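Long-range contacts in hydrophilic protein, virA protein (PDB 3BO6), which acts as a phosphothreonine lyase, an effector that probably eliminates the phosphate group of phosphothreonine in target proteins instead of hydrolysing it: residues P3-N9 and E194-G198; F79-H85 and V189-L195; I111-T117 and Q133-K139. All blocks are in the same frame, centred on the assembly; numbering follows the deposited sequence.

Overall arrangement
The three contacts run from the margin of the fold to its middle. Interaction 3 pairs strands 113-117 and 134-137 deep in the antiparallel sheet, with W114, V116, F134 and L136 on one face and K113, K115, T135 and Y137 on the other. Interaction 2, also buried, adds edge strand 189-193 to strand 82-86, which itself hydrogen-bonds to strand 134-137. Its chemistry is more polar and gathers K83, H85 and R192 around a sulfate. Interaction 1 lies at the surface, where R196, with L195 beside it, meets the N-terminal arm at the loop leaving strand 189-193. Interactions 1 and 2 share E194 and L195, and their centres are about 10 Å apart.

Interaction 1 of 3, residues P3-N9 and E194-G198; sequences PQMSATN and ELRSG
Residues P3-M5 form an extended arm (phi -58 to -76°, psi 119 to 152°) that passes the loop following strand 189-193 in the opposite direction, with CA atoms 5.5 Å apart for P3 and R196 and 5.8 Å for Q4 and L195. At S6 (-138/145°) the arm ends and helix 7-14 begins. The loop is set on its course by an Asx turn, in which N193 OD1 accepts from L195 N. L195 (-76/-30°, mt rotamer) directs its CB toward the arm; its CD1 lies 3.8 Å from S6 CB, and its O is 3.6 Å from Q4 CB. R196 (-126/21°) carries most of the contact. With chi1 to chi3 in m, t and m, its side chain runs along the arm, R196 CG packing 3.8 Å from P3 CB, and its guanidinium reaches the turn into the helix. R196 NH1 donates to Q4 O at 2.9 Å and, weakly, to S6 OG at 3.5 Å. N9, in its t rotamer, lies over one face of the guanidinium, N9 CG being 3.4 Å from R196 NH2. A water accepts from R196 NH2 (3.0 Å) and hydrogen-bonds to S6 OG (2.6 Å), while NE forms a salt bridge to E212. Beyond R196 the chain extends again through S197 and G198, and S197 OG turns back to hydrogen-bond N193 O. In the p rotamer, S6 OG also accepts from N9 N at 3.1 Å, the serine N-cap of an alpha-helix, so that one arginine meets both the capping hydroxyl and the peptide chain leading into it.

Interaction 2 of 3, residues F79-H85 and V189-L195; sequences FAGDKFH and VSYRNEL. With SO4 (sulfate ion), chain C.
Strand 189-193, outermost in the sheet, runs antiparallel to strand 82-85, 4.6 Å away at closest approach and at 152°. The lead-in begins with F79, whose ring edge meets E194 (F79 CE2 to E194 CD, 3.5 Å). A80 O accepts from N193 ND2 at 3.1 Å. G81 has a positive phi (95/-11°); a CB here would clash with N193 OD1, and G81 O takes the hydrogen bond of E194 N (2.8 Å). D82, a non-hydrogen-bonded pair with N193, uses its m rotamer to bring OD1 to Y191 OH (2.6 Å, the tyrosine donating) and N193 ND2 (2.9 Å); OD2 is held by Y147. K83 pairs with R192 through K83 N to R192 O (3.1 Å) and R192 N to K83 O (3.2 Å). A ptmt side chain carries K83 NZ to E194 OE1 in a 2.7 Å salt bridge. F84, on the face of D82 and Y191, pairs with Y191 and packs its CD2 3.7 Å from V189 CG1, with helix 149-168 beyond. H85 returns to the K83 face; H85 N to S190 O and S190 N to H85 O are both 2.9 Å, and H85 ND1 is hydrogen-bonded to D180. A sulfate sits on this face: H85 NE2 donates to its O4 (2.7 Å), K83 NZ to O2 (2.8 Å), R192 NE to O1 and R192 NH2 to O2 (both 2.9 Å); R127 and R199 also hydrogen-bond to it. Such a concentration of positive groups is consistent with a phosphate-recognition pocket, although the sulfate itself probably came from the crystallisation liquor.

Interaction 3 of 3, residues I111-T117 and Q133-K139; sequences IDKWKVT and QFTLYVK
The CA atoms of the non-hydrogen-bonded antiparallel pairs W114-L136 and V116-F134 lie 4.5 and 4.4 Å apart; the strand axes approach to 4.7 Å at 169°. V116 CG2 sits over the face of the F134 ring, 3.8 Å from its centroid, while L136 CD2 fits against W114 CB (3.7 Å). I111 fills the next gap, CG2 on L136 CB (4.2 Å) and CD1 on V138 CG2 (4.0 Å). Helix 93-104 covers this face. Backbone bonds K115 N to T135 O (3.0 Å), T135 N to K115 O (2.9 Å) and T117 N to Q133 O (2.8 Å) make a long-looped beta-hairpin in mid-sheet. On its other side strand 134-137 pairs with strand 82-86, where Q133 and F134 both face I86, a classic bulge. On the K113 face, K113 NZ stands 4.3 Å above the Y137 ring centroid in a cation-pi contact, and K115 CE meets the ring edge, 3.2 Å from Y137 OH. K139 NZ forms a salt bridge to D112 OD2 (3.0 Å), as does R70 to D112.

Interaction 1 of 3, residues P3-N9 and E194-G198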
loop_
_atom_site.group_PDB
_atom_site.type_symbol
_atom_site.label_atom_id
_atom_site.label_comp_id
_atom_site.label_asym_id
_atom_site.label_seq_id
_atom_site.Cartn_x
_atom_site.Cartn_y
_atom_site.Cartn_z
ATOM N N PRO A 3 -6.893 5.674 21.840
ATOM C CA PRO A 3 -6.934 5.147 20.471
ATOM C C PRO A 3 -7.415 3.696 20.459
ATOM O O PRO A 3 -7.221 2.984 21.445
ATOM C CB PRO A 3 -5.468 5.211 20.028
ATOM C CG PRO A 3 -4.864 6.285 20.874
ATOM C CD PRO A 3 -5.567 6.208 22.196
ATOM N N GLN A 4 -8.032 3.274 19.358
ATOM C CA GLN A 4 -8.514 1.899 19.199
ATOM C C GLN A 4 -7.383 0.864 19.181
ATOM O O GLN A 4 -6.517 0.878 18.300
ATOM C CB GLN A 4 -9.343 1.771 17.922
ATOM C CG GLN A 4 -9.829 0.355 17.627
ATOM C CD GLN A 4 -11.013 -0.050 18.484
ATOM O OE1 GLN A 4 -11.669 0.793 19.095
ATOM N NE2 GLN A 4 -11.296 -1.347 18.527
ATOM N N MET A 5 -7.422 -0.038 20.156
ATOM C CA MET A 5 -6.440 -1.103 20.312
ATOM C C MET A 5 -6.714 -2.198 19.284
ATOM O O MET A 5 -7.851 -2.376 18.840
ATOM C CB MET A 5 -6.584 -1.678 21.725
ATOM C CG MET A 5 -5.316 -2.130 22.405
ATOM S SD MET A 5 -5.527 -2.069 24.204
ATOM C CE MET A 5 -4.094 -2.985 24.758
ATOM N N SER A 6 -5.669 -2.919 18.891
ATOM C CA SER A 6 -5.825 -4.118 18.068
ATOM C C SER A 6 -4.894 -5.233 18.553
ATOM O O SER A 6 -3.775 -4.970 19.005
ATOM C CB SER A 6 -5.568 -3.801 16.593
ATOM O OG SER A 6 -4.197 -3.523 16.362
ATOM N N ALA A 7 -5.355 -6.479 18.470
ATOM C CA ALA A 7 -4.517 -7.611 18.855
ATOM C C ALA A 7 -3.259 -7.672 17.989
ATOM O O ALA A 7 -2.183 -8.010 18.464
ATOM C CB ALA A 7 -5.295 -8.923 18.771
ATOM N N THR A 8 -3.407 -7.343 16.710
ATOM C CA THR A 8 -2.278 -7.301 15.790
ATOM C C THR A 8 -1.189 -6.357 16.300
ATOM O O THR A 8 -0.000 -6.702 16.327
ATOM C CB THR A 8 -2.732 -6.863 14.407
ATOM O OG1 THR A 8 -3.729 -7.773 13.921
ATOM C CG2 THR A 8 -1.545 -6.829 13.445
ATOM N N ASN A 9 -1.601 -5.162 16.703
ATOM C CA ASN A 9 -0.663 -4.165 17.197
ATOM C C ASN A 9 -0.050 -4.567 18.555
ATOM O O ASN A 9 1.140 -4.369 18.788
ATOM C CB ASN A 9 -1.347 -2.800 17.266
ATOM C CG ASN A 9 -0.366 -1.675 17.511
ATOM O OD1 ASN A 9 0.678 -1.600 16.867
ATOM N ND2 ASN A 9 -0.706 -0.780 18.429
ATOM N N GLU A 194 -5.581 3.074 9.884
ATOM C CA GLU A 194 -7.003 3.454 9.908
ATOM C C GLU A 194 -7.627 3.457 11.289
ATOM O O GLU A 194 -8.571 4.203 11.533
ATOM C CB GLU A 194 -7.833 2.472 9.078
ATOM C CG GLU A 194 -7.621 2.553 7.623
ATOM C CD GLU A 194 -8.728 1.862 6.845
ATOM O OE1 GLU A 194 -8.556 1.702 5.631
ATOM O OE2 GLU A 194 -9.745 1.465 7.454
ATOM N N LEU A 195 -7.159 2.588 12.175
ATOM C CA LEU A 195 -7.789 2.445 13.478
ATOM C C LEU A 195 -7.422 3.610 14.392
ATOM O O LEU A 195 -8.193 3.981 15.280
ATOM C CB LEU A 195 -7.345 1.135 14.142
ATOM C CG LEU A 195 -7.656 -0.177 13.418
ATOM C CD1 LEU A 195 -7.152 -1.396 14.187
ATOM C CD2 LEU A 195 -9.151 -0.299 13.149
ATOM N N ARG A 196 -6.233 4.167 14.196
ATOM C CA ARG A 196 -5.681 5.134 15.130
ATOM C C ARG A 196 -5.258 6.465 14.503
ATOM O O ARG A 196 -4.457 7.201 15.073
ATOM C CB ARG A 196 -4.529 4.500 15.931
ATOM C CG ARG A 196 -4.992 3.312 16.783
ATOM C CD ARG A 196 -3.850 2.630 17.511
ATOM N NE ARG A 196 -3.018 1.866 16.590
ATOM C CZ ARG A 196 -3.246 0.615 16.207
ATOM N NH1 ARG A 196 -4.285 -0.067 16.690
ATOM N NH2 ARG A 196 -2.395 0.020 15.369
ATOM N N SER A 197 -5.801 6.771 13.329
ATOM C CA SER A 197 -5.628 8.076 12.712
ATOM C C SER A 197 -6.819 8.302 11.797
ATOM O O SER A 197 -7.564 7.365 11.514
ATOM C CB SER A 197 -4.314 8.154 11.920
ATOM O OG SER A 197 -4.357 7.312 10.779
ATOM N N GLY A 198 -7.005 9.524 11.325
ATOM C CA GLY A 198 -8.062 9.764 10.356
ATOM C C GLY A 198 -7.555 10.235 9.001
ATOM O O GLY A 198 -6.494 10.861 8.907
HETATM O O HOH W 1 -3.256 -2.524 14.120
#

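Interaction 2 of 3, residues F79-H85 and V189-L195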
loop_
_atom_site.group_PDB
_atom_site.type_symbol
_atom_site.label_atom_id
_atom_site.label_comp_id
_atom_site.label_asym_id
_atom_site.label_seq_id
_atom_site.Cartn_x
_atom_site.Cartn_y
_atom_site.Cartn_z
ATOM N N PHE A 79 -7.638 -7.523 8.346
ATOM C CA PHE A 79 -7.114 -6.168 8.207
ATOM C C PHE A 79 -7.028 -5.484 9.560
ATOM O O PHE A 79 -7.984 -5.524 10.350
ATOM C CB PHE A 79 -8.025 -5.372 7.279
ATOM C CG PHE A 79 -7.560 -3.971 7.000
ATOM C CD1 PHE A 79 -6.315 -3.723 6.427
ATOM C CD2 PHE A 79 -8.400 -2.902 7.264
ATOM C CE1 PHE A 79 -5.923 -2.429 6.133
ATOM C CE2 PHE A 79 -8.010 -1.605 6.994
ATOM C CZ PHE A 79 -6.769 -1.359 6.425
ATOM N N ALA A 80 -5.877 -4.867 9.822
ATOM C CA ALA A 80 -5.601 -4.242 11.105
ATOM C C ALA A 80 -5.319 -2.752 10.945
ATOM O O ALA A 80 -4.736 -2.113 11.829
ATOM C CB ALA A 80 -4.437 -4.960 11.794
ATOM N N GLY A 81 -5.752 -2.191 9.815
ATOM C CA GLY A 81 -5.680 -0.755 9.599
ATOM C C GLY A 81 -4.465 -0.229 8.861
ATOM O O GLY A 81 -4.452 0.931 8.479
ATOM N N ASP A 82 -3.444 -1.060 8.659
ATOM C CA ASP A 82 -2.219 -0.560 8.039
ATOM C C ASP A 82 -2.381 -0.371 6.538
ATOM O O ASP A 82 -2.806 -1.290 5.820
ATOM C CB ASP A 82 -1.051 -1.486 8.377
ATOM C CG ASP A 82 -0.819 -1.575 9.861
ATOM O OD1 ASP A 82 -0.687 -0.515 10.492
ATOM O OD2 ASP A 82 -0.779 -2.700 10.412
ATOM N N LYS A 83 -2.082 0.828 6.053
ATOM C CA LYS A 83 -2.204 1.086 4.625
ATOM C C LYS A 83 -1.121 2.035 4.150
ATOM O O LYS A 83 -0.602 2.881 4.899
ATOM C CB LYS A 83 -3.603 1.615 4.285
ATOM C CG LYS A 83 -3.874 3.029 4.762
ATOM C CD LYS A 83 -5.397 3.309 4.911
ATOM C CE LYS A 83 -6.132 3.210 3.594
ATOM N NZ LYS A 83 -7.603 3.397 3.801
ATOM N N PHE A 84 -0.779 1.890 2.876
ATOM C CA PHE A 84 0.123 2.815 2.219
ATOM C C PHE A 84 -0.585 3.568 1.123
ATOM O O PHE A 84 -1.499 3.046 0.485
ATOM C CB PHE A 84 1.290 2.074 1.548
ATOM C CG PHE A 84 2.154 1.301 2.490
ATOM C CD1 PHE A 84 2.139 -0.091 2.486
ATOM C CD2 PHE A 84 3.039 1.955 3.329
ATOM C CE1 PHE A 84 2.968 -0.824 3.337
ATOM C CE2 PHE A 84 3.877 1.240 4.187
ATOM C CZ PHE A 84 3.828 -0.158 4.187
ATOM N N HIS A 85 -0.114 4.779 0.863
ATOM C CA HIS A 85 -0.491 5.491 -0.344
ATOM C C HIS A 85 0.760 5.666 -1.177
ATOM O O HIS A 85 1.886 5.644 -0.650
ATOM C CB HIS A 85 -1.065 6.856 0.017
ATOM C CG HIS A 85 -2.324 6.783 0.813
ATOM N ND1 HIS A 85 -2.396 7.187 2.125
ATOM C CD2 HIS A 85 -3.568 6.361 0.475
ATOM C CE1 HIS A 85 -3.633 7.014 2.569
ATOM N NE2 HIS A 85 -4.362 6.523 1.583
ATOM N N VAL A 189 5.964 6.895 -1.409
ATOM C CA VAL A 189 5.114 6.145 -0.500
ATOM C C VAL A 189 4.923 6.867 0.832
ATOM O O VAL A 189 5.844 7.526 1.349
ATOM C CB VAL A 189 5.701 4.737 -0.260
ATOM C CG1 VAL A 189 4.895 3.981 0.787
ATOM C CG2 VAL A 189 5.757 3.950 -1.578
ATOM N N SER A 190 3.713 6.752 1.375
ATOM C CA SER A 190 3.433 7.225 2.735
ATOM C C SER A 190 2.482 6.275 3.438
ATOM O O SER A 190 1.907 5.381 2.800
ATOM C CB SER A 190 2.915 8.670 2.745
ATOM O OG SER A 190 1.712 8.783 2.000
ATOM N N TYR A 191 2.326 6.453 4.743
ATOM C CA TYR A 191 1.607 5.497 5.586
ATOM C C TYR A 191 0.611 6.138 6.542
ATOM O O TYR A 191 0.844 7.233 7.056
ATOM C CB TYR A 191 2.642 4.771 6.445
ATOM C CG TYR A 191 2.058 3.964 7.601
ATOM C CD1 TYR A 191 1.548 2.684 7.391
ATOM C CD2 TYR A 191 2.012 4.494 8.895
ATOM C CE1 TYR A 191 1.036 1.935 8.452
ATOM C CE2 TYR A 191 1.483 3.756 9.950
ATOM C CZ TYR A 191 1.012 2.487 9.721
ATOM O OH TYR A 191 0.500 1.749 10.783
ATOM N N ARG A 192 -0.484 5.437 6.800
ATOM C CA ARG A 192 -1.258 5.701 8.015
ATOM C C ARG A 192 -1.934 4.434 8.493
ATOM O O ARG A 192 -2.014 3.433 7.763
ATOM C CB ARG A 192 -2.272 6.851 7.872
ATOM C CG ARG A 192 -3.534 6.492 7.116
ATOM C CD ARG A 192 -4.486 7.703 6.969
ATOM N NE ARG A 192 -5.842 7.294 6.569
ATOM C CZ ARG A 192 -6.796 6.977 7.434
ATOM N NH1 ARG A 192 -6.553 7.040 8.748
ATOM N NH2 ARG A 192 -7.993 6.605 6.988
ATOM N N ASN A 193 -2.383 4.456 9.745
ATOM C CA ASN A 193 -3.198 3.372 10.275
ATOM C C ASN A 193 -4.645 3.798 10.492
ATOM O O ASN A 193 -4.911 4.754 11.213
ATOM C CB ASN A 193 -2.612 2.829 11.582
ATOM C CG ASN A 193 -3.430 1.676 12.121
ATOM O OD1 ASN A 193 -4.510 1.893 12.680
ATOM N ND2 ASN A 193 -2.970 0.453 11.900
ATOM N N GLU A 194 -5.581 3.074 9.884
ATOM C CA GLU A 194 -7.003 3.454 9.908
ATOM C C GLU A 194 -7.627 3.457 11.289
ATOM O O GLU A 194 -8.571 4.203 11.533
ATOM C CB GLU A 194 -7.833 2.472 9.078
ATOM C CG GLU A 194 -7.621 2.553 7.623
ATOM C CD GLU A 194 -8.728 1.862 6.845
ATOM O OE1 GLU A 194 -8.556 1.702 5.631
ATOM O OE2 GLU A 194 -9.745 1.465 7.454
ATOM N N LEU A 195 -7.159 2.588 12.175
ATOM C CA LEU A 195 -7.789 2.445 13.478
ATOM C C LEU A 195 -7.422 3.610 14.392
ATOM O O LEU A 195 -8.193 3.981 15.280
ATOM C CB LEU A 195 -7.345 1.135 14.142
ATOM C CG LEU A 195 -7.656 -0.177 13.418
ATOM C CD1 LEU A 195 -7.152 -1.396 14.187
ATOM C CD2 LEU A 195 -9.151 -0.299 13.149
HETATM S S SO4 C . -7.490 6.891 3.161
HETATM O O1 SO4 C . -6.361 7.619 3.775
HETATM O O2 SO4 C . -8.210 6.141 4.181
HETATM O O3 SO4 C . -8.389 7.850 2.546
HETATM O O4 SO4 C . -6.985 5.946 2.162
#

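Interaction 3 of 3, residues I111-T117 and Q133-K139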
loop_
_atom_site.group_PDB
_atom_site.type_symbol
_atom_site.label_atom_id
_atom_site.label_comp_id
_atom_site.label_asym_id
_atom_site.label_seq_id
_atom_site.Cartn_x
_atom_site.Cartn_y
_atom_site.Cartn_z
ATOM N N ILE A 111 0.799 -7.800 -1.130
ATOM C CA ILE A 111 -0.397 -6.977 -1.030
ATOM C C ILE A 111 -1.560 -7.664 -1.753
ATOM O O ILE A 111 -1.572 -7.768 -2.983
ATOM C CB ILE A 111 -0.156 -5.565 -1.609
ATOM C CG1 ILE A 111 1.007 -4.870 -0.868
ATOM C CG2 ILE A 111 -1.467 -4.732 -1.595
ATOM C CD1 ILE A 111 0.776 -4.682 0.647
ATOM N N ASP A 112 -2.543 -8.123 -0.984
ATOM C CA ASP A 112 -3.717 -8.810 -1.533
ATOM C C ASP A 112 -4.739 -7.881 -2.183
ATOM O O ASP A 112 -5.527 -8.324 -3.011
ATOM C CB ASP A 112 -4.448 -9.580 -0.436
ATOM C CG ASP A 112 -3.748 -10.863 -0.029
ATOM O OD1 ASP A 112 -2.992 -11.459 -0.829
ATOM O OD2 ASP A 112 -4.015 -11.311 1.108
ATOM N N LYS A 113 -4.742 -6.610 -1.795
ATOM C CA LYS A 113 -5.808 -5.687 -2.173
ATOM C C LYS A 113 -5.275 -4.276 -2.306
ATOM O O LYS A 113 -4.568 -3.806 -1.414
ATOM C CB LYS A 113 -6.919 -5.727 -1.113
ATOM C CG LYS A 113 -8.192 -4.989 -1.512
ATOM C CD LYS A 113 -9.265 -5.083 -0.430
ATOM C CE LYS A 113 -9.148 -3.933 0.558
ATOM N NZ LYS A 113 -10.475 -3.552 1.136
ATOM N N TRP A 114 -5.636 -3.597 -3.395
ATOM C CA TRP A 114 -5.222 -2.213 -3.631
ATOM C C TRP A 114 -6.222 -1.532 -4.565
ATOM O O TRP A 114 -7.073 -2.203 -5.144
ATOM C CB TRP A 114 -3.771 -2.158 -4.182
ATOM C CG TRP A 114 -3.491 -3.009 -5.403
ATOM C CD1 TRP A 114 -2.991 -4.276 -5.416
ATOM C CD2 TRP A 114 -3.682 -2.632 -6.778
ATOM N NE1 TRP A 114 -2.869 -4.723 -6.729
ATOM C CE2 TRP A 114 -3.286 -3.727 -7.572
ATOM C CE3 TRP A 114 -4.154 -1.479 -7.407
ATOM C CZ2 TRP A 114 -3.355 -3.706 -8.966
ATOM C CZ3 TRP A 114 -4.218 -1.456 -8.792
ATOM C CH2 TRP A 114 -3.831 -2.563 -9.556
ATOM N N LYS A 115 -6.157 -0.206 -4.663
ATOM C CA LYS A 115 -7.000 0.593 -5.607
ATOM C C LYS A 115 -6.152 1.753 -6.079
ATOM O O LYS A 115 -5.092 1.920 -5.556
ATOM C CB LYS A 115 -8.308 1.027 -4.956
ATOM C CG LYS A 115 -8.178 2.043 -3.853
ATOM C CD LYS A 115 -9.545 2.176 -3.183
ATOM C CE LYS A 115 -9.596 3.341 -2.240
ATOM N NZ LYS A 115 -10.948 3.347 -1.576
ATOM N N VAL A 116 -6.568 2.240 -7.256
ATOM C CA VAL A 116 -6.004 3.397 -7.922
ATOM C C VAL A 116 -7.132 4.357 -8.293
ATOM O O VAL A 116 -8.218 3.931 -8.683
ATOM C CB VAL A 116 -5.160 2.993 -9.173
ATOM C CG1 VAL A 116 -6.028 2.343 -10.246
ATOM C CG2 VAL A 116 -4.411 4.179 -9.725
ATOM N N THR A 117 -6.884 5.652 -8.177
ATOM C CA THR A 117 -7.951 6.591 -8.415
ATOM C C THR A 117 -8.211 6.609 -9.915
ATOM O O THR A 117 -7.278 6.508 -10.732
ATOM C CB THR A 117 -7.379 7.976 -8.061
ATOM O OG1 THR A 117 -6.996 7.981 -6.681
ATOM C CG2 THR A 117 -8.392 9.114 -8.327
ATOM N N GLN A 133 -2.680 8.494 -5.208
ATOM C CA GLN A 133 -3.505 7.920 -6.268
ATOM C C GLN A 133 -3.527 6.396 -6.225
ATOM O O GLN A 133 -4.347 5.763 -6.900
ATOM C CB GLN A 133 -3.060 8.414 -7.641
ATOM C CG GLN A 133 -3.067 9.931 -7.752
ATOM C CD GLN A 133 -1.697 10.552 -7.579
ATOM O OE1 GLN A 133 -0.773 9.928 -7.048
ATOM N NE2 GLN A 133 -1.553 11.801 -8.010
ATOM N N PHE A 134 -2.624 5.793 -5.457
ATOM C CA PHE A 134 -2.690 4.357 -5.193
ATOM C C PHE A 134 -2.839 4.147 -3.701
ATOM O O PHE A 134 -2.169 4.821 -2.913
ATOM C CB PHE A 134 -1.409 3.627 -5.641
ATOM C CG PHE A 134 -1.100 3.756 -7.116
ATOM C CD1 PHE A 134 -1.280 2.681 -7.975
ATOM C CD2 PHE A 134 -0.600 4.942 -7.623
ATOM C CE1 PHE A 134 -0.987 2.807 -9.341
ATOM C CE2 PHE A 134 -0.319 5.073 -8.974
ATOM C CZ PHE A 134 -0.504 4.007 -9.819
ATOM N N THR A 135 -3.710 3.227 -3.312
ATOM C CA THR A 135 -3.864 2.830 -1.916
ATOM C C THR A 135 -3.617 1.331 -1.811
ATOM O O THR A 135 -4.229 0.556 -2.533
ATOM C CB THR A 135 -5.275 3.169 -1.429
ATOM O OG1 THR A 135 -5.493 4.584 -1.551
ATOM C CG2 THR A 135 -5.449 2.744 0.029
ATOM N N LEU A 136 -2.695 0.935 -0.937
ATOM C CA LEU A 136 -2.338 -0.466 -0.727
ATOM C C LEU A 136 -2.769 -0.884 0.667
ATOM O O LEU A 136 -2.379 -0.241 1.651
ATOM C CB LEU A 136 -0.815 -0.658 -0.822
ATOM C CG LEU A 136 -0.052 -0.010 -1.975
ATOM C CD1 LEU A 136 1.444 -0.258 -1.823
ATOM C CD2 LEU A 136 -0.537 -0.567 -3.294
ATOM N N TYR A 137 -3.541 -1.960 0.767
ATOM C CA TYR A 137 -4.024 -2.457 2.051
ATOM C C TYR A 137 -3.161 -3.603 2.541
ATOM O O TYR A 137 -3.054 -4.636 1.875
ATOM C CB TYR A 137 -5.481 -2.903 1.925
ATOM C CG TYR A 137 -6.392 -1.787 1.479
ATOM C CD1 TYR A 137 -6.974 -0.929 2.393
ATOM C CD2 TYR A 137 -6.635 -1.571 0.141
ATOM C CE1 TYR A 137 -7.826 0.101 1.966
ATOM C CE2 TYR A 137 -7.459 -0.563 -0.290
ATOM C CZ TYR A 137 -8.043 0.276 0.608
ATOM O OH TYR A 137 -8.859 1.263 0.096
ATOM N N VAL A 138 -2.528 -3.418 3.700
ATOM C CA VAL A 138 -1.656 -4.427 4.272
ATOM C C VAL A 138 -2.494 -5.256 5.235
ATOM O O VAL A 138 -3.330 -4.711 5.963
ATOM C CB VAL A 138 -0.492 -3.779 5.037
ATOM C CG1 VAL A 138 0.486 -4.865 5.485
ATOM C CG2 VAL A 138 0.208 -2.751 4.161
ATOM N N LYS A 139 -2.296 -6.569 5.218
ATOM C CA LYS A 139 -2.968 -7.462 6.171
ATOM C C LYS A 139 -1.922 -8.349 6.826
ATOM O O LYS A 139 -0.992 -8.781 6.162
ATOM C CB LYS A 139 -3.962 -8.364 5.439
ATOM C CG LYS A 139 -5.089 -7.637 4.717
ATOM C CD LYS A 139 -5.614 -8.488 3.562
ATOM C CE LYS A 139 -6.059 -9.880 4.006
ATOM N NZ LYS A 139 -6.405 -10.761 2.835
HETATM O O HOH W 2 -2.775 -7.348 1.712
#